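Local coordinates for protein hypothetical glycoside hydrolase (Parabacteroides distasonis, PDB 3TAW) that is of unknown function but is probably a carbohydrate-active protein of the glycoside hydrolase type, built on a five-bladed beta-propeller fold, at residues P143-V147 and F159-F163; T80-Y85 and P100-P104; Y329-Y335 and V347-Q353; V26-L30 and I92-R96. All coordinates share one frame. Where two conformers were deposited one is given. Residues are numbered along the deposited sequence.

Contact 1. Residues P143-V147 and F159-F163; sequences PRLAV and FGPAF. With EDO (1,2-ethanediol), chain K.
Segment 143-147 is extended and belongs to a strand that continues beyond Val-147; it runs antiparallel to strand 159-161. The two short axes come within 4.5 Å and their directions differ by 161°. Ala-146 faces Pro-161 in a non-hydrogen-bonded pair, with their CA atoms 3.8 Å apart and their side chains diverging. Gly-160 has phi 86° and psi -170°, where a CB would jam against the preceding carbonyl. Beyond Pro-161 the chain leaves the strand.

Three backbone hydrogen bonds set the pairing. Ala-162 N donates to Leu-145 O (2.7 Å), Val-147 N to Gly-160 O (3.1 Å) and Phe-159 N to Val-147 O (2.9 Å). One water bridges Val-147 O (2.8 Å) and Gly-160 N (2.9 Å).

Apolar contacts gather around Ala-162. Ala-162 CB lies 3.9 Å from Val-147 CG2 and 4.3 Å from Leu-145 CG. Leu-145 (chi1 t, chi2 p) also brings CD2 to 3.9 Å from Phe-163 CZ. Arg-144 packs its CD 4.1 Å from Pro-161 CG, while its guanidinium binds Lys-172 O and Asp-173.

A 1,2-ethanediol fills the gap where the strands part. O2 of the 1,2-ethanediol donates to Leu-145 O (2.9 Å) and accepts from Phe-163 N (3.0 Å). This is a beta hairpin that ends a four-stranded antiparallel propeller blade, with 157-161 as its outermost strand.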
# COMPACT_ATOMS: atom_id res chain seq x y z
N PRO A 143 -14.01 -2.94 -6.75
CA PRO A 143 -13.11 -2.52 -5.69
C PRO A 143 -13.11 -1.00 -5.60
O PRO A 143 -13.06 -0.30 -6.62
CB PRO A 143 -11.75 -3.05 -6.14
CG PRO A 143 -11.84 -3.07 -7.63
CD PRO A 143 -13.27 -3.26 -7.99
N ARG A 144 -13.20 -0.48 -4.38
CA ARG A 144 -13.27 0.96 -4.18
C ARG A 144 -12.27 1.41 -3.14
O ARG A 144 -12.20 0.86 -2.05
CB ARG A 144 -14.66 1.42 -3.77
CG ARG A 144 -15.77 1.11 -4.80
CD ARG A 144 -17.09 1.70 -4.33
NE ARG A 144 -18.14 1.61 -5.33
CZ ARG A 144 -18.94 0.56 -5.53
NH1 ARG A 144 -18.81 -0.53 -4.80
NH2 ARG A 144 -19.86 0.61 -6.49
N LEU A 145 -11.50 2.43 -3.50
CA LEU A 145 -10.59 3.06 -2.55
C LEU A 145 -11.42 3.81 -1.52
O LEU A 145 -12.25 4.66 -1.88
CB LEU A 145 -9.69 4.03 -3.32
CG LEU A 145 -8.55 4.70 -2.59
CD1 LEU A 145 -7.51 3.66 -2.06
CD2 LEU A 145 -7.92 5.71 -3.56
N ALA A 146 -11.17 3.56 -0.24
CA ALA A 146 -11.94 4.18 0.83
C ALA A 146 -11.01 4.67 1.93
O ALA A 146 -9.83 4.31 1.99
CB ALA A 146 -13.00 3.17 1.37
N VAL A 147 -11.56 5.50 2.80
CA VAL A 147 -10.80 6.18 3.84
C VAL A 147 -11.36 5.91 5.23
O VAL A 147 -12.58 5.92 5.44
CB VAL A 147 -10.83 7.71 3.62
CG1 VAL A 147 -9.93 8.44 4.64
CG2 VAL A 147 -10.40 8.08 2.17
N PHE A 159 -15.22 6.53 6.54
CA PHE A 159 -15.86 7.63 5.80
C PHE A 159 -16.34 7.26 4.40
O PHE A 159 -16.99 8.07 3.72
CB PHE A 159 -14.91 8.83 5.74
CG PHE A 159 -14.67 9.47 7.07
CD1 PHE A 159 -15.55 10.43 7.54
CD2 PHE A 159 -13.58 9.10 7.85
CE1 PHE A 159 -15.35 11.02 8.79
CE2 PHE A 159 -13.36 9.70 9.09
CZ PHE A 159 -14.26 10.66 9.56
N GLY A 160 -16.07 6.03 4.00
CA GLY A 160 -16.47 5.54 2.69
C GLY A 160 -15.50 5.86 1.58
O GLY A 160 -14.38 6.34 1.83
N PRO A 161 -15.92 5.61 0.33
CA PRO A 161 -15.03 5.75 -0.82
C PRO A 161 -14.43 7.14 -0.97
O PRO A 161 -15.12 8.15 -0.77
CB PRO A 161 -15.96 5.44 -2.01
CG PRO A 161 -17.00 4.52 -1.42
CD PRO A 161 -17.23 5.04 -0.04
N ALA A 162 -13.14 7.18 -1.30
CA ALA A 162 -12.41 8.44 -1.44
C ALA A 162 -12.98 9.33 -2.54
O ALA A 162 -12.89 10.57 -2.44
CB ALA A 162 -10.95 8.15 -1.72
N PHE A 163 -13.55 8.71 -3.57
CA PHE A 163 -14.07 9.46 -4.74
C PHE A 163 -15.61 9.43 -4.83
O PHE A 163 -16.18 9.62 -5.93
CB PHE A 163 -13.46 8.93 -6.04
CG PHE A 163 -11.95 8.77 -6.01
CD1 PHE A 163 -11.13 9.73 -5.43
CD2 PHE A 163 -11.34 7.68 -6.60
CE1 PHE A 163 -9.75 9.58 -5.43
CE2 PHE A 163 -9.95 7.52 -6.59
CZ PHE A 163 -9.16 8.46 -6.00
C1 EDO K . -14.32 5.03 -6.49
O1 EDO K . -14.03 3.65 -6.63
C2 EDO K . -14.48 5.52 -5.05
O2 EDO K . -13.28 5.82 -4.33
O HOH W 1 -14.32 3.88 4.72

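Contact 2. Residues T80-Y85 and P100-P104. With EDO (1,2-ethanediol), chain N; ACT (acetate ion), chain E.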
# COMPACT_ATOMS: atom_id res chain seq x y z
N THR A 80 -12.23 -13.41 2.22
CA THR A 80 -12.47 -12.17 2.96
C THR A 80 -11.16 -11.67 3.53
O THR A 80 -10.45 -12.43 4.21
CB THR A 80 -13.51 -12.33 4.09
OG1 THR A 80 -14.73 -12.84 3.55
CG2 THR A 80 -13.78 -10.98 4.80
N SER A 81 -10.85 -10.40 3.27
CA SER A 81 -9.66 -9.74 3.81
C SER A 81 -10.03 -8.90 5.02
O SER A 81 -11.09 -8.27 5.05
CB SER A 81 -9.02 -8.84 2.74
OG SER A 81 -8.46 -9.59 1.67
N ARG A 82 -9.19 -8.97 6.04
CA ARG A 82 -9.30 -8.22 7.28
C ARG A 82 -7.87 -7.79 7.64
O ARG A 82 -6.89 -8.37 7.14
CB ARG A 82 -9.91 -9.09 8.39
CG ARG A 82 -11.30 -9.61 8.04
CD ARG A 82 -11.89 -10.48 9.14
NE ARG A 82 -13.20 -11.01 8.81
CZ ARG A 82 -13.43 -12.15 8.14
NH1 ARG A 82 -12.43 -12.87 7.64
NH2 ARG A 82 -14.67 -12.56 7.94
N LEU A 83 -7.73 -6.75 8.46
CA LEU A 83 -6.42 -6.27 8.82
C LEU A 83 -6.03 -6.65 10.23
O LEU A 83 -6.75 -6.34 11.19
CB LEU A 83 -6.37 -4.74 8.70
CG LEU A 83 -6.84 -4.15 7.38
CD1 LEU A 83 -6.63 -2.65 7.35
CD2 LEU A 83 -6.21 -4.85 6.13
N GLY A 84 -4.87 -7.26 10.34
CA GLY A 84 -4.26 -7.59 11.61
C GLY A 84 -3.56 -6.41 12.23
O GLY A 84 -3.46 -5.33 11.62
N TYR A 85 -3.11 -6.57 13.47
CA TYR A 85 -2.41 -5.52 14.20
C TYR A 85 -1.21 -6.16 14.89
O TYR A 85 -1.37 -7.02 15.77
CB TYR A 85 -3.35 -4.89 15.23
CG TYR A 85 -2.77 -3.72 15.99
CD1 TYR A 85 -2.01 -3.92 17.14
CD2 TYR A 85 -2.99 -2.41 15.58
CE1 TYR A 85 -1.48 -2.83 17.86
CE2 TYR A 85 -2.46 -1.33 16.28
CZ TYR A 85 -1.70 -1.54 17.40
OH TYR A 85 -1.17 -0.47 18.12
N PRO A 100 -8.55 -9.12 14.63
CA PRO A 100 -8.22 -8.09 13.64
C PRO A 100 -8.65 -6.69 14.11
O PRO A 100 -9.65 -6.54 14.83
CB PRO A 100 -8.97 -8.54 12.38
CG PRO A 100 -10.16 -9.34 12.94
CD PRO A 100 -9.64 -10.02 14.18
N ALA A 101 -7.89 -5.68 13.70
CA ALA A 101 -8.18 -4.29 14.10
C ALA A 101 -9.08 -3.55 13.10
O ALA A 101 -9.63 -2.49 13.43
CB ALA A 101 -6.88 -3.52 14.29
N PHE A 102 -9.24 -4.11 11.90
CA PHE A 102 -10.07 -3.52 10.84
C PHE A 102 -10.66 -4.63 10.00
O PHE A 102 -9.98 -5.62 9.69
CB PHE A 102 -9.22 -2.58 10.00
CG PHE A 102 -10.00 -1.55 9.25
CD1 PHE A 102 -10.42 -0.40 9.88
CD2 PHE A 102 -10.30 -1.72 7.91
CE1 PHE A 102 -11.15 0.57 9.19
CE2 PHE A 102 -11.03 -0.76 7.21
CZ PHE A 102 -11.44 0.40 7.85
N TYR A 103 -11.96 -4.52 9.71
CA TYR A 103 -12.70 -5.63 9.10
C TYR A 103 -14.07 -5.17 8.63
O TYR A 103 -14.57 -4.14 9.09
CB TYR A 103 -12.86 -6.78 10.13
CG TYR A 103 -13.27 -6.28 11.47
CD1 TYR A 103 -14.60 -6.07 11.78
CD2 TYR A 103 -12.30 -5.97 12.44
CE1 TYR A 103 -14.98 -5.59 13.03
CE2 TYR A 103 -12.66 -5.48 13.67
CZ TYR A 103 -14.02 -5.29 13.96
OH TYR A 103 -14.40 -4.78 15.18
N PRO A 104 -14.68 -5.93 7.70
CA PRO A 104 -16.03 -5.60 7.28
C PRO A 104 -17.01 -5.93 8.42
O PRO A 104 -16.75 -6.83 9.24
CB PRO A 104 -16.25 -6.52 6.08
CG PRO A 104 -15.40 -7.72 6.37
CD PRO A 104 -14.17 -7.14 7.04
C1 EDO N . -13.45 -1.97 13.09
O1 EDO N . -13.05 -0.60 13.09
C2 EDO N . -14.15 -2.24 11.78
O2 EDO N . -13.22 -2.15 10.70
C ACT E . -17.52 -5.76 16.06
O ACT E . -16.79 -6.77 16.29
OXT ACT E . -16.94 -4.67 15.80
CH3 ACT E . -19.02 -5.84 16.09
O HOH W 2 -15.27 -9.19 9.60
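A classic beta bulge marks this contact: Ala-101 and Phe-102 both face the single residue Leu-83. Leu-83 O accepts from Ala-101 N (2.8 Å) and more weakly from Phe-102 N (3.4 Å). Leu-83 N returns a straight bond to Phe-102 O (2.8 Å). This one antiparallel bridge joins strand 81-83 to a loop.

Side chains pack around it. Leu-83 CD1 lies 3.7 Å from Phe-102 CB, and Tyr-85 CB 3.9 Å from Ala-101 CB. Arg-82 lays its aliphatic part along the loop, with CG 3.8 Å from Tyr-103 CB and 3.9 Å from Pro-104 CD. Its charge is met by Asp-70. A water links Arg-82 NE (2.9 Å) to Pro-104 O (2.8 Å).

On the loop, Tyr-103 N donates to O2 of a 1,2-ethanediol (2.9 Å), and Tyr-103 OH donates to OXT of an acetate (2.6 Å). Phe-102 packs edge-to-face with Tyr-135 of the next sheet and with Trp-156, just before strand 157-161. The contact thus fixes a connecting loop between two neighbouring blades, 49-96 and 117-161, as in a beta-propeller.

Contact 3. Residues Y329-Y335 and V347-Q353. With EDO (1,2-ethanediol), chain J.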
# COMPACT_ATOMS: atom_id res chain seq x y z
N TYR A 329 10.39 5.12 9.23
CA TYR A 329 11.72 5.52 9.67
C TYR A 329 11.74 5.37 11.19
O TYR A 329 11.02 6.09 11.91
CB TYR A 329 11.97 6.97 9.28
CG TYR A 329 13.36 7.41 9.59
CD1 TYR A 329 14.42 6.91 8.85
CD2 TYR A 329 13.63 8.29 10.63
CE1 TYR A 329 15.73 7.30 9.13
CE2 TYR A 329 14.93 8.68 10.91
CZ TYR A 329 15.96 8.17 10.16
OH TYR A 329 17.26 8.54 10.42
N TYR A 330 12.52 4.41 11.68
CA TYR A 330 12.46 3.98 13.09
C TYR A 330 13.88 3.65 13.54
O TYR A 330 14.60 2.98 12.81
CB TYR A 330 11.59 2.74 13.21
CG TYR A 330 11.27 2.30 14.61
CD1 TYR A 330 10.34 2.98 15.37
CD2 TYR A 330 11.86 1.17 15.16
CE1 TYR A 330 10.01 2.57 16.67
CE2 TYR A 330 11.54 0.73 16.44
CZ TYR A 330 10.62 1.44 17.20
OH TYR A 330 10.30 1.03 18.50
N ARG A 331 14.27 4.14 14.70
CA ARG A 331 15.62 3.88 15.22
C ARG A 331 16.68 4.13 14.14
O ARG A 331 17.56 3.32 13.90
CB ARG A 331 15.72 2.45 15.76
CG ARG A 331 14.79 2.17 16.90
CD ARG A 331 14.86 0.68 17.35
NE ARG A 331 16.20 0.30 17.82
CZ ARG A 331 16.51 -0.90 18.31
NH1 ARG A 331 15.59 -1.85 18.42
NH2 ARG A 331 17.76 -1.15 18.68
N ASN A 332 16.54 5.26 13.46
CA ASN A 332 17.52 5.76 12.50
C ASN A 332 17.71 4.91 11.23
O ASN A 332 18.71 5.08 10.51
CB ASN A 332 18.85 6.06 13.20
CG ASN A 332 18.73 7.29 14.10
OD1 ASN A 332 18.56 8.40 13.60
ND2 ASN A 332 18.77 7.09 15.38
N LYS A 333 16.73 4.07 10.95
CA LYS A 333 16.74 3.26 9.72
C LYS A 333 15.35 3.23 9.06
O LYS A 333 14.32 3.47 9.71
CB LYS A 333 17.15 1.82 10.03
CG LYS A 333 18.55 1.63 10.65
CD LYS A 333 18.78 0.14 10.97
CE LYS A 333 20.18 -0.15 11.52
NZ LYS A 333 21.15 -0.52 10.44
N TRP A 334 15.33 2.86 7.78
CA TRP A 334 14.07 2.65 7.08
C TRP A 334 13.72 1.18 7.08
O TRP A 334 14.55 0.35 6.72
CB TRP A 334 14.18 3.12 5.65
CG TRP A 334 14.36 4.57 5.52
CD1 TRP A 334 15.53 5.23 5.38
CD2 TRP A 334 13.33 5.56 5.49
NE1 TRP A 334 15.31 6.58 5.29
CE2 TRP A 334 13.96 6.81 5.33
CE3 TRP A 334 11.94 5.51 5.60
CZ2 TRP A 334 13.26 8.01 5.28
CZ3 TRP A 334 11.23 6.72 5.54
CH2 TRP A 334 11.91 7.94 5.38
N TYR A 335 12.49 0.88 7.49
CA TYR A 335 11.94 -0.46 7.47
C TYR A 335 10.80 -0.50 6.45
O TYR A 335 9.82 0.24 6.57
CB TYR A 335 11.41 -0.85 8.86
CG TYR A 335 12.50 -0.98 9.89
CD1 TYR A 335 13.02 0.14 10.53
CD2 TYR A 335 13.03 -2.23 10.21
CE1 TYR A 335 14.04 0.01 11.47
CE2 TYR A 335 14.05 -2.36 11.15
CZ TYR A 335 14.55 -1.22 11.78
OH TYR A 335 15.59 -1.34 12.72
N VAL A 347 10.26 -8.01 5.52
CA VAL A 347 10.89 -6.72 5.80
C VAL A 347 12.26 -6.61 5.09
O VAL A 347 13.00 -7.58 4.97
CB VAL A 347 11.04 -6.46 7.33
CG1 VAL A 347 12.06 -7.41 7.99
CG2 VAL A 347 11.36 -4.99 7.60
N ALA A 348 12.57 -5.41 4.62
CA ALA A 348 13.93 -5.06 4.20
C ALA A 348 14.28 -3.72 4.89
O ALA A 348 13.39 -2.90 5.18
CB ALA A 348 14.04 -4.95 2.66
N VAL A 349 15.56 -3.52 5.16
CA VAL A 349 16.02 -2.41 6.00
C VAL A 349 17.08 -1.65 5.24
O VAL A 349 17.90 -2.25 4.54
CB VAL A 349 16.52 -2.91 7.37
CG1 VAL A 349 16.88 -1.75 8.30
CG2 VAL A 349 15.45 -3.78 8.02
N SER A 350 17.03 -0.32 5.31
CA SER A 350 18.06 0.54 4.72
C SER A 350 18.53 1.62 5.69
O SER A 350 17.76 2.12 6.51
CB SER A 350 17.51 1.23 3.48
OG SER A 350 18.49 2.12 2.94
N ASP A 351 19.80 1.98 5.53
CA ASP A 351 20.45 3.00 6.33
C ASP A 351 20.52 4.34 5.58
O ASP A 351 20.99 5.33 6.13
CB ASP A 351 21.86 2.54 6.71
CG ASP A 351 21.86 1.43 7.75
OD1 ASP A 351 21.19 1.57 8.78
OD2 ASP A 351 22.55 0.42 7.55
N LYS A 352 20.03 4.36 4.34
CA LYS A 352 20.16 5.53 3.47
C LYS A 352 19.47 6.74 4.08
O LYS A 352 18.35 6.64 4.55
CB LYS A 352 19.59 5.29 2.08
CG LYS A 352 19.92 6.45 1.09
CD LYS A 352 19.70 6.08 -0.33
CE LYS A 352 20.18 7.17 -1.35
NZ LYS A 352 20.17 6.62 -2.77
N GLN A 353 20.13 7.89 4.05
CA GLN A 353 19.52 9.07 4.61
C GLN A 353 19.12 9.97 3.43
O GLN A 353 19.94 10.35 2.62
CB GLN A 353 20.42 9.75 5.65
CG GLN A 353 20.83 8.81 6.87
CD GLN A 353 19.66 8.26 7.75
OE1 GLN A 353 18.81 9.01 8.25
NE2 GLN A 353 19.68 6.95 8.00
C1 EDO J . 12.38 7.37 15.10
O1 EDO J . 12.39 6.15 15.89
C2 EDO J . 13.52 7.37 14.08
O2 EDO J . 14.83 7.25 14.68
O HOH W 3 21.11 4.13 10.04
O HOH W 4 21.23 -1.75 8.01
O HOH W 5 16.36 9.71 6.04
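This is an antiparallel hairpin contact in the last blade of the propeller, between strands 333-340 and 344-350. The strand axes come within 4.8 Å, and their directions are 161° apart. Segment 329-335 also holds the preceding hairpin turn, a type I' turn from Tyr-330 to Lys-333 with Arg-331 and Asn-332 at positive phi.

Trp-334 and Ser-350 form a hydrogen-bonded pair: Trp-334 N to Ser-350 O is 2.8 Å, and Ser-350 N to Trp-334 O is 2.9 Å. Tyr-335 and Val-349 form the next, non-hydrogen-bonded pair. Val-349 CG1 sits over the face of the Tyr-335 ring, 4.2 Å from its centroid, in a CH-pi contact. Val-347 CG2 reaches the ring edge, 4.1 Å from Tyr-335 CD2. Along the other side of this strand end, Val-349 bonds by backbone to Glu-18, so the N-terminal part of the chain lies against the blade.

Beyond the strand, Ser-350 OG accepts from Lys-352 N (3.1 Å) in an ST turn, and it also bonds to Asp-15. Gln-353 folds back over the type I' turn. Gln-353 NE2 donates to Asn-332 O (3.3 Å) and to Asp-351 O (2.8 Å).

At the surface a salt bridge joins the segments: Lys-333 NZ lies 2.7 Å from Asp-351 OD1, and a water joins Lys-333 NZ (2.7 Å) to Asp-351 OD2 (2.6 Å).

Contact 4. Residues V26-L30 and I92-R96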
# COMPACT_ATOMS: atom_id res chain seq x y z
N VAL A 26 8.28 -12.31 8.18
CA VAL A 26 8.05 -11.86 9.54
C VAL A 26 6.59 -12.03 10.01
O VAL A 26 6.33 -11.99 11.21
CB VAL A 26 8.54 -10.41 9.74
CG1 VAL A 26 10.05 -10.34 9.53
CG2 VAL A 26 7.79 -9.44 8.83
N ILE A 27 5.65 -12.20 9.06
CA ILE A 27 4.26 -12.56 9.39
C ILE A 27 3.81 -13.68 8.48
O ILE A 27 3.87 -13.56 7.25
CB ILE A 27 3.23 -11.40 9.24
CG1 ILE A 27 3.71 -10.14 9.97
CG2 ILE A 27 1.78 -11.85 9.68
CD1 ILE A 27 3.46 -10.10 11.45
N LYS A 28 3.38 -14.77 9.11
CA LYS A 28 2.83 -15.93 8.43
C LYS A 28 1.39 -16.21 8.94
O LYS A 28 1.02 -15.80 10.03
CB LYS A 28 3.69 -17.14 8.75
CG LYS A 28 5.17 -17.00 8.44
CD LYS A 28 5.93 -18.25 8.92
CE LYS A 28 7.44 -18.05 8.80
NZ LYS A 28 8.24 -19.05 9.61
N PRO A 29 0.59 -16.94 8.15
CA PRO A 29 -0.76 -17.35 8.60
C PRO A 29 -0.78 -18.11 9.92
O PRO A 29 0.19 -18.81 10.28
CB PRO A 29 -1.23 -18.27 7.46
CG PRO A 29 -0.54 -17.73 6.27
CD PRO A 29 0.83 -17.36 6.76
N LEU A 30 -1.87 -17.94 10.65
CA LEU A 30 -2.11 -18.67 11.91
C LEU A 30 -3.59 -19.08 11.96
O LEU A 30 -4.41 -18.51 11.25
CB LEU A 30 -1.79 -17.79 13.12
CG LEU A 30 -0.33 -17.37 13.36
CD1 LEU A 30 -0.30 -16.30 14.45
CD2 LEU A 30 0.61 -18.59 13.67
N ILE A 92 11.47 -6.49 13.20
CA ILE A 92 11.64 -7.85 12.70
C ILE A 92 10.75 -8.84 13.43
O ILE A 92 10.07 -9.62 12.79
CB ILE A 92 13.10 -8.30 12.84
CG1 ILE A 92 13.98 -7.54 11.84
CG2 ILE A 92 13.24 -9.82 12.68
CD1 ILE A 92 15.48 -7.65 12.16
N HIS A 93 10.77 -8.79 14.76
CA HIS A 93 9.95 -9.65 15.60
C HIS A 93 8.68 -8.91 16.01
O HIS A 93 8.75 -7.84 16.60
CB HIS A 93 10.75 -10.04 16.84
CG HIS A 93 12.01 -10.79 16.52
ND1 HIS A 93 13.24 -10.18 16.50
CD2 HIS A 93 12.21 -12.07 16.15
CE1 HIS A 93 14.16 -11.07 16.15
NE2 HIS A 93 13.56 -12.23 15.94
N PHE A 94 7.53 -9.51 15.72
CA PHE A 94 6.23 -8.88 15.92
C PHE A 94 5.38 -9.62 16.91
O PHE A 94 5.36 -10.86 16.94
CB PHE A 94 5.47 -8.79 14.58
CG PHE A 94 5.99 -7.70 13.72
CD1 PHE A 94 7.12 -7.90 12.95
CD2 PHE A 94 5.42 -6.44 13.76
CE1 PHE A 94 7.65 -6.86 12.19
CE2 PHE A 94 5.92 -5.40 12.99
CZ PHE A 94 7.05 -5.61 12.21
N GLU A 95 4.68 -8.83 17.70
CA GLU A 95 3.66 -9.33 18.63
C GLU A 95 2.29 -9.01 18.01
O GLU A 95 1.97 -7.84 17.74
CB GLU A 95 3.83 -8.62 19.95
CG GLU A 95 2.83 -9.04 21.01
CD GLU A 95 3.22 -8.50 22.37
OE1 GLU A 95 3.00 -7.29 22.61
OE2 GLU A 95 3.75 -9.29 23.17
N ARG A 96 1.51 -10.06 17.76
CA ARG A 96 0.27 -9.93 16.96
C ARG A 96 -0.97 -10.05 17.82
O ARG A 96 -1.05 -10.95 18.66
CB ARG A 96 0.24 -11.00 15.87
CG ARG A 96 1.40 -10.92 14.90
CD ARG A 96 1.66 -12.25 14.22
NE ARG A 96 0.57 -12.69 13.35
CZ ARG A 96 0.67 -13.70 12.49
NH1 ARG A 96 1.80 -14.39 12.39
NH2 ARG A 96 -0.36 -14.00 11.72
O HOH W 6 7.72 -11.61 13.56
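Arg-96, Ile-27 and Val-26 carry this surface contact between two propeller blades. Arg-96 belongs to strand 95-96, the outermost of the blade 49-96. Val-26 and Ile-27 form a classic beta bulge against Val-345 of the last blade.

The Arg-96 guanidinium is clamped between two apolar side chains. Leu-30 CD1 lies over one face, 3.4 Å from Arg-96 CZ. Ile-27 CG2 lies over the opposite face, 3.5 Å from Arg-96 CZ. In the guanidinium plane, Arg-96 NH1 (2.9 Å) and NH2 (2.8 Å) both donate to Lys-28 O. The charge is balanced by Glu-46, and Arg-96 NE bonds to Tyr-66.

Ile-27 also extends CD1 to 3.9 Å from Phe-94 CB. Val-26 CG2 is 4.2 Å from Phe-94 CE1, while Val-26 CG1 is 3.3 Å from Ile-92 O. One water ties the backbones together, donating to Val-26 O (2.8 Å) and Ile-92 O (3.2 Å) and accepting from Phe-94 N (3.0 Å).

Overall arrangement
From the N terminus, contact 4 opens first at 26-30. Contact 2 opens at 80-85, before contact 4 closes at 92-96, and itself closes at 100-104, so these two loops cross. They touch where Tyr-85 O lies 4.3 Å from Arg-96 CB, on neighbouring strands of the first blade. Contact 1 follows and closes a short hairpin loop in the second blade. Contact 3 closes the last hairpin near the C terminus. Contacts 1 and 3 lie on opposite sides of the chain's centre, about 30 Å between centres. Contact 3 meets contact 4 through Val-347 CG1 and Val-26 CG1, 3.9 Å apart, so the N-terminal segment ties the last blade to the first.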